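Local structure of ribokinase (Arabidopsis thaliana, 6ILS) at residues A43-C48 against I138-R143; L52-Y57 against A268-K273; E73-G76 against G81-L84; I165-G170 against L223-S228. The protein catalyses the transfer of a phosphoryl group from ATP to O-5 of D-ribose, with a divalent cation such as magnesium, yielding D-ribose 5-phosphate. One frame throughout, in Å; residues are numbered along the deposited sequence.

Contact 1. Residues A43-C48 against I138-R143; sequences ANQAAC and IVLLQR. With RIB (alpha-D-ribofuranose), chain F.
In the alpha/beta core of this PfkB-family kinase, helix 41-51, which follows the ribose-binding glycines Gly39 and Gly40, sends Gln45 across to Leu140 and Gln142 of strand 138-143. The two glutamine side chains approach from opposite directions with their amide planes almost perpendicular, 87° apart. Gln142 NE2 donates to Gln45 OE1 over 3.2 Å, a bent bond in which the donor lies above the carbonyl plane. Gln142 gets its amide there by folding at chi2 (74°), which turns the chain back alongside its own strand, whereas Gln45, extended beyond CG, reaches out from the helix to meet it. A methyl of Leu140 meets the same oxygen, CD1 lying 3.6 Å from Gln45 OE1. A water stands 3.0 Å from Gln45 OE1 and equally close to Leu141 O, although its protons have other acceptors to choose from. The other end of the Gln45 amide, NE2, bonds to Asp259, the predicted proton acceptor, and weakly to Asp167. A glutamine suits this buried place because one flat group offers an acceptor to the strand and a donor to the active site. One residue earlier, Asn44 ND2 also bonds to Asp259 and makes a weak bond to O3 of the ribose, 3.4 Å long. Strand 138-143 runs between strands 5-8 and 164-170, while helix 257-270 packs against Cys48, Ile138 and Leu140.

Contact 2. Residues L52-Y57 against A268-K273; sequences LMYPTY and AMVEGK
Tyr54 and Glu271 bring the backbones nearest, their CA atoms 8.7 Å apart, where the loop before strand 56-63 passes the C-terminal end of helix 257-270. That helix finishes in a Schellman motif at Gly272, whose positive phi of 94° would jam a side chain against the preceding carbonyl. Across the gap the Tyr54 ring lies between two aliphatic groups. Val270 CG1 sits over one face, 3.8 Å from the ring centroid and 17° off the normal, a CH-pi contact. Against the opposite face stands CD of the next residue, Pro55, 3.3 Å above the plane; the two partners, each displaced toward the rim, sandwich the ring and would limit its rotation. The other methyl of Val270, CG2, reaches the phenol and stops 3.5 Å from Tyr54 OH; a branched valine thus touches both ring and hydroxyl. With CG opposite the backbone N (chi1 -162°), Tyr54 sends its ring out toward Val270. A water in the ring plane donates both to Tyr54 OH, at 2.7 Å, and to Val270 O, at 3.0 Å. The hydroxyl is also hydrogen-bonded to Pro3 O, so tyrosine suits the place, offering an apolar face to Val270 and a polar end to the water and the Pro3 carbonyl. Glu271 slides past the ring in the opposite direction, OE2 lying obliquely 3.7 Å from Tyr54 CD1, and its carboxylate is paired with Arg302 in a salt bridge. Arg302 also bonds to Leu52 O, while Val267 of helix 257-270 and Leu5 of strand 5-8 flank Tyr54.

Contact 3. Residues E73-G76 against G81-L84; sequences EALG and GVHL
Leu75 starts its contact at CB, which lies 4.1 Å from Val82 CB and just as far from Leu84 CD2. Beyond CG the branches part. CD1 comes within 4.2 Å of Leu84 CD2, and CD2 meets Val82 CG2 at 4.1 Å before running on to Ala43 and Ala47 of helix 41-51. Val82 lies beside Leu75, pointing the same way, whereas Leu84 crosses Leu75 at about a right angle. The setting is the beta-alpha-beta crossover of strand 56-63, helix 66-75 and strand 87-90, just after the helix. The last helical carbonyl is satisfied by the returning loop: Val82 N donates to Leu75 O over 2.7 Å, nearly along the C=O axis, and Gly81 N adds a weak second bond to it. The main bond of Gly81 N goes to Gly76 O, 2.8 Å away, from above the carbonyl plane. Both glycines suit the two ends of this short loop, since a side chain on Gly81 (phi 91°) would strike the carbonyl before it, and one on Gly76 would press on Leu84 CD1, which already rests 3.8 Å from Gly76 CA. A serine in place of Leu84 would probably strip Gly76 CA of its methyl, leave Leu75 CB to Val82 and open a gap over the helix end. Val82, branched at CB, also packs on Ala46, Ala50 and Phe58, wedged between helix 41-51 and strand 56-63.

Contact 4. Residues I165-G170 against L223-S228; sequences ILDVGG and LVKLGS. With ATP (adenosine-5'-triphosphate), chain E.
Asp167 OD1 is gripped from opposite faces of its carboxylate plane, by Lys225 NZ on one and Gly169 N on the other. Lys225 NZ lies 3.1 Å from Asp167 OD1, a buried salt bridge. Gly169 N donates to Asp167 OD1 over 2.9 Å in a nearly straight bond (166°), which closes an Asx turn and fixes the carboxylate against its own strand end. The second oxygen, OD2, is weakly bonded to Gln45 of helix 41-51. Glycine fits at 169, because a CB on Gly169 would be crowded by Asp167 OD1. With CG opposite the backbone N (chi1 169°), Asp167 swings its carboxylate nearer to Lys225, and the two side chains cross at about a right angle. Lys225 folds at chi3 (-72°), bringing CE within 3.5 Å of O1G on the gamma-phosphate of ATP, while NZ also bonds to Ser187 O and Thr262 OG1. It is thus the CE methylene that comes near the phosphate; NZ, turned to its protein partners, would add positive charge nearby. Replacing Asp167 by an alanine is likely to leave the Lys225 ammonium without its ion-pair partner and Gly169 N without its turn bond. Further on, Gly227 N donates to ATP O1B at 3.0 Å and Gly227 O accepts from O2' of ATP at 2.9 Å; its positive phi and the closeness of O1A both favour glycine. In the sheet, strand 185-187 runs between strands 164-170 and 221-225, so the salt bridge spans an intervening strand, and helix 257-270 packs on Ile165, Leu223 and Lys225.

Contacts 1 and 4 lie in the buried heart of the chain beside the substrates, contacts 2 and 3 about 15 and 16 Å from its centre, contact 2 partly buried and contact 3 buried. The inner pair is polar, built on amides and an ion pair, joined by backbone bonds between strands 138-143 and 164-170 and by the approach of Gln45 to Asp167. Contact 2 rests on a CH-pi contact, contact 3 on backbone bonds that finish a helix, with leucine and valine packed round them. Helix 41-51 and strand 56-63 tie contacts 1, 2 and 3 together, since Ala46 packs on both Thr56 and Val82, while Thr56 O lies 2.8 Å from His83 N. Contacts 3 and 4 do not touch.

Contact 1. Residues A43-C48 against I138-R143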
loop_
_atom_site.group_PDB
_atom_site.type_symbol
_atom_site.label_atom_id
_atom_site.label_comp_id
_atom_site.label_asym_id
_atom_site.label_seq_id
_atom_site.Cartn_x
_atom_site.Cartn_y
_atom_site.Cartn_z
ATOM N N ALA B 43 -2.928 15.059 -7.914
ATOM C CA ALA B 43 -1.680 15.387 -7.228
ATOM C C ALA B 43 -0.541 15.500 -8.248
ATOM O O ALA B 43 0.317 16.366 -8.114
ATOM C CB ALA B 43 -1.340 14.331 -6.139
ATOM N N ASN B 44 -0.540 14.633 -9.253
ATOM C CA ASN B 44 0.486 14.701 -10.309
ATOM C C ASN B 44 0.465 16.038 -11.012
ATOM O O ASN B 44 1.501 16.652 -11.255
ATOM C CB ASN B 44 0.297 13.608 -11.361
ATOM C CG ASN B 44 0.669 12.238 -10.861
ATOM O OD1 ASN B 44 1.290 12.089 -9.812
ATOM N ND2 ASN B 44 0.329 11.217 -11.643
ATOM N N GLN B 45 -0.731 16.478 -11.397
ATOM C CA GLN B 45 -0.848 17.735 -12.124
ATOM C C GLN B 45 -0.442 18.923 -11.264
ATOM O O GLN B 45 0.231 19.840 -11.751
ATOM C CB GLN B 45 -2.273 17.858 -12.680
ATOM C CG GLN B 45 -2.474 16.793 -13.750
ATOM C CD GLN B 45 -3.846 16.817 -14.397
ATOM O OE1 GLN B 45 -4.612 17.767 -14.232
ATOM N NE2 GLN B 45 -4.156 15.765 -15.140
ATOM N N ALA B 46 -0.805 18.906 -9.975
ATOM C CA ALA B 46 -0.404 19.978 -9.078
ATOM C C ALA B 46 1.109 19.972 -8.872
ATOM O O ALA B 46 1.748 21.028 -8.884
ATOM C CB ALA B 46 -1.120 19.851 -7.726
ATOM N N ALA B 47 1.677 18.782 -8.667
ATOM C CA ALA B 47 3.138 18.692 -8.526
ATOM C C ALA B 47 3.862 19.257 -9.744
ATOM O O ALA B 47 4.859 19.983 -9.618
ATOM C CB ALA B 47 3.567 17.261 -8.281
ATOM N N CYS B 48 3.345 18.942 -10.925
ATOM C CA CYS B 48 3.935 19.464 -12.157
ATOM C C CYS B 48 3.924 20.981 -12.208
ATOM O O CYS B 48 4.953 21.621 -12.445
ATOM C CB CYS B 48 3.198 18.881 -13.359
ATOM S SG CYS B 48 3.746 19.556 -14.929
ATOM N N ILE B 138 -6.356 29.611 -13.604
ATOM C CA ILE B 138 -6.724 28.495 -14.469
ATOM C C ILE B 138 -7.011 27.299 -13.576
ATOM O O ILE B 138 -6.371 27.130 -12.547
ATOM C CB ILE B 138 -5.609 28.178 -15.514
ATOM C CG1 ILE B 138 -6.091 27.148 -16.522
ATOM C CG2 ILE B 138 -4.307 27.698 -14.837
ATOM C CD1 ILE B 138 -5.341 27.208 -17.852
ATOM N N VAL B 139 -8.004 26.498 -13.931
ATOM C CA VAL B 139 -8.407 25.381 -13.083
ATOM C C VAL B 139 -8.307 24.064 -13.844
ATOM O O VAL B 139 -8.717 23.996 -15.004
ATOM C CB VAL B 139 -9.865 25.582 -12.545
ATOM C CG1 VAL B 139 -10.360 24.338 -11.823
ATOM C CG2 VAL B 139 -9.918 26.788 -11.635
ATOM N N LEU B 140 -7.740 23.030 -13.203
ATOM C CA LEU B 140 -7.576 21.709 -13.813
ATOM C C LEU B 140 -8.343 20.659 -13.041
ATOM O O LEU B 140 -8.192 20.577 -11.824
ATOM C CB LEU B 140 -6.093 21.268 -13.840
ATOM C CG LEU B 140 -5.035 22.098 -14.530
ATOM C CD1 LEU B 140 -3.768 21.232 -14.802
ATOM C CD2 LEU B 140 -5.576 22.743 -15.791
ATOM N N LEU B 141 -9.144 19.872 -13.759
ATOM C CA LEU B 141 -9.928 18.760 -13.229
ATOM C C LEU B 141 -9.568 17.472 -13.961
ATOM O O LEU B 141 -9.063 17.518 -15.094
ATOM C CB LEU B 141 -11.432 19.058 -13.399
ATOM C CG LEU B 141 -11.875 20.448 -12.949
ATOM C CD1 LEU B 141 -13.327 20.717 -13.391
ATOM C CD2 LEU B 141 -11.729 20.621 -11.398
ATOM N N GLN B 142 -9.823 16.325 -13.330
ATOM C CA GLN B 142 -9.742 15.033 -13.999
ATOM C C GLN B 142 -10.979 14.212 -13.610
ATOM O O GLN B 142 -11.916 14.753 -13.032
ATOM C CB GLN B 142 -8.461 14.272 -13.631
ATOM C CG GLN B 142 -7.240 15.166 -13.419
ATOM C CD GLN B 142 -7.298 15.927 -12.090
ATOM O OE1 GLN B 142 -7.717 15.389 -11.047
ATOM N NE2 GLN B 142 -6.887 17.175 -12.128
ATOM N N ARG B 143 -10.972 12.916 -13.901
ATOM C CA ARG B 143 -12.145 12.111 -13.574
ATOM C C ARG B 143 -11.860 11.020 -12.560
ATOM O O ARG B 143 -12.170 9.848 -12.775
ATOM C CB ARG B 143 -12.728 11.546 -14.851
ATOM C CG ARG B 143 -13.097 12.681 -15.782
ATOM C CD ARG B 143 -14.316 12.385 -16.617
ATOM N NE ARG B 143 -15.509 12.071 -15.826
ATOM C CZ ARG B 143 -16.247 10.986 -16.036
ATOM N NH1 ARG B 143 -15.881 10.126 -16.978
ATOM N NH2 ARG B 143 -17.329 10.746 -15.305
HETATM O O5 RIB F . -1.848 9.439 -14.472
HETATM C C5 RIB F . -1.189 8.757 -13.438
HETATM C C4 RIB F . -2.071 8.468 -12.404
HETATM O O4 RIB F . -3.303 7.735 -12.873
HETATM C C3 RIB F . -1.332 7.397 -11.493
HETATM O O3 RIB F . -0.476 8.146 -10.502
HETATM C C2 RIB F . -2.226 6.643 -11.034
HETATM O O2 RIB F . -2.436 6.802 -9.574
HETATM C C1 RIB F . -3.632 6.959 -11.873
HETATM O O1 RIB F . -4.546 7.591 -11.052
HETATM O O HOH W 1 -6.683 18.990 -16.068
#

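Contact 2. Residues L52-Y57 against A268-K273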
loop_
_atom_site.group_PDB
_atom_site.type_symbol
_atom_site.label_atom_id
_atom_site.label_comp_id
_atom_site.label_asym_id
_atom_site.label_seq_id
_atom_site.Cartn_x
_atom_site.Cartn_y
_atom_site.Cartn_z
ATOM N N LEU B 52 7.137 23.676 -12.154
ATOM C CA LEU B 52 7.322 24.623 -13.281
ATOM C C LEU B 52 7.320 26.074 -12.789
ATOM O O LEU B 52 7.255 26.934 -13.621
ATOM C CB LEU B 52 6.250 24.405 -14.346
ATOM C CG LEU B 52 6.290 23.072 -15.082
ATOM C CD1 LEU B 52 5.098 22.950 -15.993
ATOM C CD2 LEU B 52 7.568 22.891 -15.876
ATOM N N MET B 53 7.338 26.226 -11.475
ATOM C CA MET B 53 7.419 27.537 -10.797
ATOM C C MET B 53 6.198 28.422 -11.067
ATOM O O MET B 53 6.363 29.608 -11.195
ATOM C CB MET B 53 8.720 28.269 -11.133
ATOM C CG MET B 53 9.916 27.381 -11.001
ATOM S SD MET B 53 10.114 26.910 -9.307
ATOM C CE MET B 53 10.200 28.493 -8.493
ATOM N N TYR B 54 5.017 27.828 -11.156
ATOM C CA TYR B 54 3.789 28.647 -11.212
ATOM C C TYR B 54 3.026 28.416 -9.907
ATOM O O TYR B 54 2.972 27.290 -9.513
ATOM C CB TYR B 54 2.905 28.337 -12.412
ATOM C CG TYR B 54 1.927 29.450 -12.652
ATOM C CD1 TYR B 54 2.307 30.584 -13.338
ATOM C CD2 TYR B 54 0.655 29.403 -12.127
ATOM C CE1 TYR B 54 1.430 31.630 -13.531
ATOM C CE2 TYR B 54 -0.230 30.441 -12.306
ATOM C CZ TYR B 54 0.160 31.560 -13.003
ATOM O OH TYR B 54 -0.712 32.577 -13.188
ATOM N N PRO B 55 2.520 29.466 -9.230
ATOM C CA PRO B 55 1.801 29.327 -7.974
ATOM C C PRO B 55 0.702 28.280 -8.160
ATOM O O PRO B 55 -0.137 28.514 -8.926
ATOM C CB PRO B 55 1.130 30.686 -7.767
ATOM C CG PRO B 55 1.960 31.636 -8.555
ATOM C CD PRO B 55 2.594 30.846 -9.666
ATOM N N THR B 56 0.754 27.208 -7.382
ATOM C CA THR B 56 -0.161 26.084 -7.599
ATOM C C THR B 56 -0.802 25.595 -6.299
ATOM O O THR B 56 -0.099 25.330 -5.318
ATOM C CB THR B 56 0.580 24.905 -8.266
ATOM O OG1 THR B 56 1.083 25.319 -9.544
ATOM C CG2 THR B 56 -0.353 23.718 -8.463
ATOM N N TYR B 57 -2.130 25.487 -6.297
ATOM C CA TYR B 57 -2.897 24.949 -5.187
ATOM C C TYR B 57 -3.478 23.599 -5.575
ATOM O O TYR B 57 -3.943 23.424 -6.702
ATOM C CB TYR B 57 -4.060 25.890 -4.807
ATOM C CG TYR B 57 -3.614 27.126 -4.084
ATOM C CD1 TYR B 57 -3.005 28.167 -4.770
ATOM C CD2 TYR B 57 -3.780 27.249 -2.713
ATOM C CE1 TYR B 57 -2.573 29.295 -4.115
ATOM C CE2 TYR B 57 -3.348 28.381 -2.046
ATOM C CZ TYR B 57 -2.752 29.398 -2.751
ATOM O OH TYR B 57 -2.320 30.526 -2.102
ATOM N N ALA B 268 1.663 27.101 -19.386
ATOM C CA ALA B 268 2.019 27.936 -20.545
ATOM C C ALA B 268 0.824 28.809 -20.932
ATOM O O ALA B 268 1.009 29.955 -21.232
ATOM C CB ALA B 268 2.444 27.075 -21.697
ATOM N N MET B 269 -0.364 28.237 -20.912
ATOM C CA MET B 269 -1.571 28.997 -21.294
ATOM C C MET B 269 -1.851 30.099 -20.273
ATOM O O MET B 269 -2.044 31.192 -20.687
ATOM C CB MET B 269 -2.777 28.072 -21.406
ATOM C CG MET B 269 -4.063 28.806 -21.529
ATOM S SD MET B 269 -5.378 27.681 -21.943
ATOM C CE MET B 269 -5.080 27.542 -23.697
ATOM N N VAL B 270 -1.755 29.824 -18.973
ATOM C CA VAL B 270 -2.022 30.885 -17.959
ATOM C C VAL B 270 -0.924 31.962 -17.978
ATOM O O VAL B 270 -1.197 33.078 -17.612
ATOM C CB VAL B 270 -2.247 30.314 -16.554
ATOM C CG1 VAL B 270 -0.969 29.763 -15.967
ATOM C CG2 VAL B 270 -2.898 31.338 -15.656
ATOM N N GLU B 271 0.278 31.639 -18.450
ATOM C CA GLU B 271 1.347 32.643 -18.598
ATOM C C GLU B 271 1.182 33.479 -19.872
ATOM O O GLU B 271 2.013 34.322 -20.084
ATOM C CB GLU B 271 2.690 31.945 -18.572
ATOM C CG GLU B 271 3.020 31.433 -17.196
ATOM C CD GLU B 271 4.385 30.793 -17.149
ATOM O OE1 GLU B 271 4.934 30.602 -18.231
ATOM O OE2 GLU B 271 4.836 30.473 -16.043
ATOM N N GLY B 272 0.212 33.185 -20.728
ATOM C CA GLY B 272 -0.033 34.051 -21.896
ATOM C C GLY B 272 0.683 33.609 -23.149
ATOM O O GLY B 272 0.697 34.351 -24.100
ATOM N N LYS B 273 1.186 32.386 -23.178
ATOM C CA LYS B 273 1.914 31.952 -24.381
ATOM C C LYS B 273 0.928 31.607 -25.495
ATOM O O LYS B 273 -0.193 31.314 -25.204
ATOM C CB LYS B 273 2.808 30.767 -24.035
ATOM C CG LYS B 273 3.962 31.128 -23.128
ATOM C CD LYS B 273 4.886 29.989 -22.881
ATOM C CE LYS B 273 6.077 30.391 -22.058
ATOM N NZ LYS B 273 6.887 29.215 -21.702
HETATM O O HOH W 2 -0.387 34.481 -15.030
#

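Contact 3. Residues E73-G76 against G81-L84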
loop_
_atom_site.group_PDB
_atom_site.type_symbol
_atom_site.label_atom_id
_atom_site.label_comp_id
_atom_site.label_asym_id
_atom_site.label_seq_id
_atom_site.Cartn_x
_atom_site.Cartn_y
_atom_site.Cartn_z
ATOM N N GLU B 73 3.695 15.065 2.020
ATOM C CA GLU B 73 5.141 15.264 2.012
ATOM C C GLU B 73 5.684 15.501 0.604
ATOM O O GLU B 73 6.518 16.389 0.384
ATOM C CB GLU B 73 5.838 14.056 2.653
ATOM C CG GLU B 73 5.659 14.010 4.170
ATOM C CD GLU B 73 6.131 12.702 4.801
ATOM O OE1 GLU B 73 6.457 11.748 4.051
ATOM O OE2 GLU B 73 6.162 12.626 6.053
ATOM N N ALA B 74 5.213 14.705 -0.345
ATOM C CA ALA B 74 5.686 14.807 -1.723
ATOM C C ALA B 74 5.318 16.151 -2.343
ATOM O O ALA B 74 6.110 16.728 -3.084
ATOM C CB ALA B 74 5.117 13.650 -2.573
ATOM N N LEU B 75 4.132 16.662 -2.010
ATOM C CA LEU B 75 3.598 17.869 -2.648
ATOM C C LEU B 75 4.027 19.166 -1.992
ATOM O O LEU B 75 4.156 20.181 -2.656
ATOM C CB LEU B 75 2.063 17.833 -2.650
ATOM C CG LEU B 75 1.378 16.774 -3.507
ATOM C CD1 LEU B 75 -0.140 17.031 -3.505
ATOM C CD2 LEU B 75 1.914 16.817 -4.922
ATOM N N GLY B 76 4.221 19.127 -0.678
ATOM C CA GLY B 76 4.365 20.338 0.112
ATOM C C GLY B 76 5.700 21.063 0.098
ATOM O O GLY B 76 6.437 21.029 -0.889
ATOM N N GLY B 81 6.382 21.955 -3.527
ATOM C CA GLY B 81 6.052 23.348 -3.266
ATOM C C GLY B 81 4.616 23.707 -3.617
ATOM O O GLY B 81 4.282 24.868 -3.854
ATOM N N VAL B 82 3.759 22.697 -3.661
ATOM C CA VAL B 82 2.329 22.925 -3.879
ATOM C C VAL B 82 1.742 23.588 -2.637
ATOM O O VAL B 82 2.064 23.190 -1.521
ATOM C CB VAL B 82 1.588 21.602 -4.162
ATOM C CG1 VAL B 82 0.070 21.838 -4.289
ATOM C CG2 VAL B 82 2.171 20.894 -5.402
ATOM N N HIS B 83 0.910 24.614 -2.813
ATOM C CA HIS B 83 0.157 25.153 -1.680
ATOM C C HIS B 83 -0.938 24.169 -1.286
ATOM O O HIS B 83 -1.808 23.839 -2.099
ATOM C CB HIS B 83 -0.439 26.518 -2.019
ATOM C CG HIS B 83 0.587 27.584 -2.236
ATOM N ND1 HIS B 83 1.250 27.743 -3.434
ATOM C CD2 HIS B 83 1.074 28.536 -1.406
ATOM C CE1 HIS B 83 2.097 28.753 -3.337
ATOM N NE2 HIS B 83 2.012 29.251 -2.116
ATOM N N LEU B 84 -0.899 23.698 -0.036
ATOM C CA LEU B 84 -1.806 22.655 0.420
ATOM C C LEU B 84 -2.938 23.144 1.331
ATOM O O LEU B 84 -3.615 22.327 1.948
ATOM C CB LEU B 84 -1.011 21.565 1.148
ATOM C CG LEU B 84 0.012 20.852 0.242
ATOM C CD1 LEU B 84 0.763 19.754 0.986
ATOM C CD2 LEU B 84 -0.710 20.266 -0.957
#

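Contact 4. Residues I165-G170 against L223-S228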
loop_
_atom_site.group_PDB
_atom_site.type_symbol
_atom_site.label_atom_id
_atom_site.label_comp_id
_atom_site.label_asym_id
_atom_site.label_seq_id
_atom_site.Cartn_x
_atom_site.Cartn_y
_atom_site.Cartn_z
ATOM N N ILE B 165 -9.918 23.321 -17.522
ATOM C CA ILE B 165 -9.492 22.168 -18.300
ATOM C C ILE B 165 -9.915 20.882 -17.619
ATOM O O ILE B 165 -9.639 20.676 -16.431
ATOM C CB ILE B 165 -7.931 22.159 -18.499
ATOM C CG1 ILE B 165 -7.482 23.462 -19.162
ATOM C CG2 ILE B 165 -7.513 20.924 -19.288
ATOM C CD1 ILE B 165 -5.969 23.572 -19.374
ATOM N N LEU B 166 -10.586 20.018 -18.366
ATOM C CA LEU B 166 -10.965 18.718 -17.873
ATOM C C LEU B 166 -10.170 17.638 -18.586
ATOM O O LEU B 166 -10.323 17.405 -19.792
ATOM C CB LEU B 166 -12.478 18.481 -18.044
ATOM C CG LEU B 166 -12.954 17.067 -17.727
ATOM C CD1 LEU B 166 -12.820 16.733 -16.225
ATOM C CD2 LEU B 166 -14.421 16.879 -18.185
ATOM N N ASP B 167 -9.298 16.994 -17.821
ATOM C CA ASP B 167 -8.554 15.838 -18.280
ATOM C C ASP B 167 -9.518 14.681 -18.177
ATOM O O ASP B 167 -10.219 14.547 -17.167
ATOM C CB ASP B 167 -7.285 15.655 -17.425
ATOM C CG ASP B 167 -6.588 14.325 -17.651
ATOM O OD1 ASP B 167 -6.806 13.677 -18.689
ATOM O OD2 ASP B 167 -5.805 13.917 -16.757
ATOM N N VAL B 168 -9.588 13.865 -19.220
ATOM C CA VAL B 168 -10.604 12.819 -19.277
ATOM C C VAL B 168 -10.088 11.588 -18.560
ATOM O O VAL B 168 -10.835 10.652 -18.281
ATOM C CB VAL B 168 -11.008 12.513 -20.747
ATOM C CG1 VAL B 168 -12.081 11.443 -20.812
ATOM C CG2 VAL B 168 -11.538 13.763 -21.377
ATOM N N GLY B 169 -8.805 11.607 -18.207
ATOM C CA GLY B 169 -8.212 10.498 -17.485
ATOM C C GLY B 169 -8.929 10.216 -16.174
ATOM O O GLY B 169 -9.346 11.142 -15.467
ATOM N N GLY B 170 -9.069 8.933 -15.865
ATOM C CA GLY B 170 -9.743 8.485 -14.660
ATOM C C GLY B 170 -10.819 7.464 -15.002
ATOM O O GLY B 170 -10.571 6.500 -15.724
ATOM N N LEU B 223 -7.880 19.392 -26.495
ATOM C CA LEU B 223 -6.434 19.138 -26.469
ATOM C C LEU B 223 -6.221 17.630 -26.506
ATOM O O LEU B 223 -6.310 16.959 -25.481
ATOM C CB LEU B 223 -5.822 19.764 -25.193
ATOM C CG LEU B 223 -4.326 19.539 -24.943
ATOM C CD1 LEU B 223 -3.549 20.247 -26.039
ATOM C CD2 LEU B 223 -3.937 20.087 -23.562
ATOM N N VAL B 224 -5.996 17.069 -27.684
ATOM C CA VAL B 224 -5.901 15.627 -27.795
ATOM C C VAL B 224 -4.467 15.115 -27.645
ATOM O O VAL B 224 -3.566 15.562 -28.356
ATOM C CB VAL B 224 -6.461 15.128 -29.145
ATOM C CG1 VAL B 224 -6.540 13.615 -29.142
ATOM C CG2 VAL B 224 -7.836 15.734 -29.407
ATOM N N LYS B 225 -4.270 14.191 -26.706
ATOM C CA LYS B 225 -2.972 13.558 -26.494
ATOM C C LYS B 225 -2.869 12.303 -27.356
ATOM O O LYS B 225 -3.730 11.428 -27.300
ATOM C CB LYS B 225 -2.780 13.239 -25.002
ATOM C CG LYS B 225 -2.759 14.508 -24.136
ATOM C CD LYS B 225 -2.996 14.257 -22.627
ATOM C CE LYS B 225 -4.458 13.880 -22.361
ATOM N NZ LYS B 225 -4.971 14.417 -21.046
ATOM N N LEU B 226 -1.810 12.217 -28.159
ATOM C CA LEU B 226 -1.719 11.169 -29.167
ATOM C C LEU B 226 -0.521 10.237 -28.956
ATOM O O LEU B 226 -0.034 9.625 -29.909
ATOM C CB LEU B 226 -1.650 11.796 -30.555
ATOM C CG LEU B 226 -2.802 12.732 -30.897
ATOM C CD1 LEU B 226 -2.514 13.527 -32.150
ATOM C CD2 LEU B 226 -4.076 11.935 -31.043
ATOM N N GLY B 227 -0.062 10.132 -27.714
ATOM C CA GLY B 227 1.026 9.231 -27.368
ATOM C C GLY B 227 2.278 9.517 -28.178
ATOM O O GLY B 227 2.716 10.652 -28.246
ATOM N N SER B 228 2.828 8.488 -28.816
ATOM C CA SER B 228 4.044 8.635 -29.612
ATOM C C SER B 228 3.844 9.523 -30.839
ATOM O O SER B 228 4.822 9.956 -31.451
ATOM C CB SER B 228 4.553 7.260 -30.046
ATOM O OG SER B 228 3.608 6.638 -30.897
HETATM P PG ATP E . -2.393 9.813 -21.387
HETATM O O1G ATP E . -3.449 10.795 -21.029
HETATM O O2G ATP E . -1.478 9.551 -20.201
HETATM O O3G ATP E . -2.987 8.494 -21.777
HETATM P PB ATP E . -1.049 9.611 -23.849
HETATM O O1B ATP E . -0.368 10.523 -24.773
HETATM O O2B ATP E . -2.132 8.978 -24.595
HETATM O O3B ATP E . -1.600 10.451 -22.627
HETATM P PA ATP E . 1.408 8.165 -23.279
HETATM O O1A ATP E . 1.757 7.380 -24.538
HETATM O O2A ATP E . 1.828 7.388 -22.058
HETATM O O3A ATP E . -0.154 8.421 -23.225
HETATM O "O5'" ATP E . 2.190 9.522 -23.291
HETATM C "C5'" ATP E . 1.957 10.489 -22.286
HETATM C "C4'" ATP E . 2.712 11.816 -22.716
HETATM O "O4'" ATP E . 4.206 11.497 -22.945
HETATM C "C3'" ATP E . 2.256 12.211 -23.827
HETATM O "O3'" ATP E . 2.214 13.649 -23.863
HETATM C "C2'" ATP E . 3.312 11.688 -24.995
HETATM O "O2'" ATP E . 3.145 12.564 -26.147
HETATM C "C1'" ATP E . 4.462 11.717 -24.458
HETATM N N9 ATP E . 5.258 10.550 -24.881
HETATM C C8 ATP E . 5.109 9.200 -25.021
HETATM N N7 ATP E . 6.288 8.700 -25.480
HETATM C C5 ATP E . 7.170 9.744 -25.613
HETATM C C6 ATP E . 8.496 9.791 -26.039
HETATM N N6 ATP E . 9.322 8.699 -26.475
HETATM N N1 ATP E . 9.131 10.961 -26.080
HETATM C C2 ATP E . 8.488 12.119 -25.691
HETATM N N3 ATP E . 7.198 12.086 -25.270
HETATM C C4 ATP E . 6.539 10.886 -25.238
HETATM O O HOH W 3 -6.243 11.926 -20.459
#